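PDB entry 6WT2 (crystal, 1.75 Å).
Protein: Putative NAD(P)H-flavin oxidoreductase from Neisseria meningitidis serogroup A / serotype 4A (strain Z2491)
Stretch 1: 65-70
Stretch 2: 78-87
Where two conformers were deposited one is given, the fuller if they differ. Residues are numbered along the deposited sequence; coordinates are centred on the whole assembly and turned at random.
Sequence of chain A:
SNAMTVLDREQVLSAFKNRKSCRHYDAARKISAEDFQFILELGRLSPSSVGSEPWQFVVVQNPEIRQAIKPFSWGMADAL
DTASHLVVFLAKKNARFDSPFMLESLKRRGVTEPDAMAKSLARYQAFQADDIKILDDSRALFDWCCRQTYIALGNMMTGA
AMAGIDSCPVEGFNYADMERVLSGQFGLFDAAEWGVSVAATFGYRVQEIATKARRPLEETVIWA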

# COMPACT_ATOMS: atom_id res chain seq x y z
N ILE A 65 11.72 24.35 3.83
CA ILE A 65 12.01 22.92 3.80
C ILE A 65 11.87 22.39 2.39
O ILE A 65 12.73 21.65 1.90
N ARG A 66 10.82 22.81 1.68
CA ARG A 66 10.66 22.34 0.30
C ARG A 66 11.87 22.71 -0.55
O ARG A 66 12.35 21.89 -1.35
N GLN A 67 12.38 23.93 -0.41
CA GLN A 67 13.55 24.33 -1.18
C GLN A 67 14.79 23.56 -0.75
O GLN A 67 15.67 23.29 -1.57
N ALA A 68 14.85 23.16 0.53
CA ALA A 68 16.02 22.42 1.02
C ALA A 68 16.08 21.01 0.44
O ALA A 68 17.18 20.47 0.27
N ILE A 69 14.93 20.39 0.15
CA ILE A 69 14.94 19.03 -0.36
C ILE A 69 14.92 18.99 -1.88
O ILE A 69 15.23 17.94 -2.47
N LYS A 70 14.61 20.10 -2.54
CA LYS A 70 14.54 20.11 -4.00
C LYS A 70 15.80 19.61 -4.70
O LYS A 70 15.65 18.84 -5.66
N ASP A 78 9.55 19.93 -9.89
CA ASP A 78 8.63 21.00 -10.27
C ASP A 78 7.46 21.11 -9.30
O ASP A 78 6.96 22.21 -9.07
N ALA A 79 7.02 19.99 -8.71
CA ALA A 79 5.87 20.02 -7.83
C ALA A 79 6.18 20.70 -6.50
O ALA A 79 5.27 21.20 -5.83
N LEU A 80 7.46 20.71 -6.09
CA LEU A 80 7.83 21.38 -4.85
C LEU A 80 7.53 22.87 -4.90
O LEU A 80 7.31 23.50 -3.86
N ASP A 81 7.51 23.45 -6.10
CA ASP A 81 7.14 24.85 -6.26
C ASP A 81 5.64 25.08 -6.41
O ASP A 81 5.16 26.17 -6.11
N THR A 82 4.88 24.08 -6.84
CA THR A 82 3.51 24.32 -7.25
C THR A 82 2.47 23.53 -6.47
O THR A 82 1.30 23.91 -6.49
N ALA A 83 2.85 22.44 -5.81
CA ALA A 83 1.86 21.62 -5.11
C ALA A 83 1.26 22.37 -3.93
O ALA A 83 1.95 23.13 -3.24
N SER A 84 -0.03 22.14 -3.69
CA SER A 84 -0.66 22.67 -2.48
C SER A 84 -0.05 22.05 -1.23
O SER A 84 0.39 22.77 -0.32
N HIS A 85 -0.01 20.72 -1.17
CA HIS A 85 0.47 20.00 -0.01
C HIS A 85 1.48 18.94 -0.41
O HIS A 85 1.43 18.40 -1.52
N LEU A 86 2.39 18.66 0.51
CA LEU A 86 3.35 17.56 0.40
C LEU A 86 3.32 16.76 1.70
O LEU A 86 3.37 17.34 2.79
N VAL A 87 3.24 15.44 1.58
CA VAL A 87 3.29 14.53 2.73
C VAL A 87 4.47 13.60 2.53
O VAL A 87 4.61 12.98 1.46

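A buried arginine is readily accommodated where backbone carbonyl oxygens are placed to accept its hydrogen bonds, and the contact between these two stretches is a compact example. R66 points toward the second stretch from its helix and, with chi1 m and chi2 and chi3 both t, runs nearly fully extended past L80 toward the loop that leads into the strand. Its guanidinium meets three carbonyls near its own plane: R66 NH1 donates to A83 O at 2.9 Å in an almost straight hydrogen bond and, weakly, to L80 O at 3.5 Å, while R66 NH2 donates to S84 O at 3.1 Å. NE and NH2 also find partners elsewhere in the structure.

Charge pairing supplies a second, more exposed tie. K70 (t, t, m, t) points toward the other stretch, and D81, although its CA-to-CB bond points away, brings its carboxylate back (chi1 m), so that K70 NZ and D81 OD1 form a salt bridge at 2.6 Å.

Apolar packing lies to one side of the R66 side chain. L80 (m, t) starts sideways, but its CD1 lies 3.6 Å from K70 CA and its CD2 4.1 Å from I69 CD1. I69 (p, t) and L86 (t, p) both point inward, meeting at 4.0 Å between I69 CD1 and L86 CD2.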

# COMPACT_ATOMS: atom_id res chain seq x y z
CB ILE A 65 11.10 22.18 4.79
CG1 ILE A 65 11.32 22.70 6.21
CG2 ILE A 65 11.37 20.67 4.73
CD1 ILE A 65 10.46 21.94 7.24
CB ARG A 66 9.39 22.93 -0.31
CG ARG A 66 8.11 22.35 0.25
CD ARG A 66 6.93 22.83 -0.57
NE ARG A 66 5.66 22.41 -0.00
CZ ARG A 66 4.50 22.49 -0.66
NH1 ARG A 66 4.49 22.96 -1.90
NH2 ARG A 66 3.38 22.09 -0.08
CB GLN A 67 13.78 25.83 -1.04
CG GLN A 67 12.72 26.65 -1.72
CD GLN A 67 12.85 26.64 -3.22
OE1 GLN A 67 11.85 26.63 -3.94
NE2 GLN A 67 14.08 26.66 -3.72
CB ALA A 68 16.00 22.36 2.54
CB ILE A 69 13.76 18.22 0.22
CG1 ILE A 69 12.41 18.84 -0.17
CG2 ILE A 69 13.89 18.08 1.73
CD1 ILE A 69 11.22 18.12 0.40
CB LYS A 70 14.19 21.54 -4.46
CG LYS A 70 14.15 21.69 -5.97
CD LYS A 70 13.93 23.13 -6.40
CE LYS A 70 12.60 23.67 -5.88
NZ LYS A 70 12.47 25.13 -6.20
CB ASP A 78 8.14 20.77 -11.71
CG ASP A 78 9.26 20.93 -12.74
OD1 ASP A 78 10.12 21.83 -12.56
OD2 ASP A 78 9.28 20.17 -13.74
CB ALA A 79 5.37 18.61 -7.56
CB LEU A 80 9.31 21.12 -4.56
CG LEU A 80 9.54 19.69 -4.07
CD1 LEU A 80 11.01 19.33 -4.04
CD2 LEU A 80 8.91 19.51 -2.70
CB ASP A 81 7.85 25.45 -7.48
CG ASP A 81 9.36 25.37 -7.37
OD1 ASP A 81 9.87 25.51 -6.23
OD2 ASP A 81 10.04 25.17 -8.40
CB THR A 82 3.32 24.01 -8.75
OG1 THR A 82 3.51 22.61 -9.00
CG2 THR A 82 4.31 24.84 -9.60
CB ALA A 83 2.49 20.30 -4.63
CB SER A 84 -2.17 22.40 -2.53
OG SER A 84 -2.78 22.80 -1.32
CB HIS A 85 -0.69 19.34 0.76
CG HIS A 85 -1.54 20.31 1.55
ND1 HIS A 85 -2.35 21.24 0.95
CD2 HIS A 85 -1.71 20.45 2.88
CE1 HIS A 85 -2.98 21.94 1.88
NE2 HIS A 85 -2.61 21.47 3.06
CB LEU A 86 4.76 18.09 0.14
CG LEU A 86 5.93 17.12 0.28
CD1 LEU A 86 5.89 16.01 -0.76
CD2 LEU A 86 7.24 17.90 0.19
CB VAL A 87 1.98 13.73 2.88
CG1 VAL A 87 2.07 12.76 4.07
CG2 VAL A 87 0.79 14.67 3.07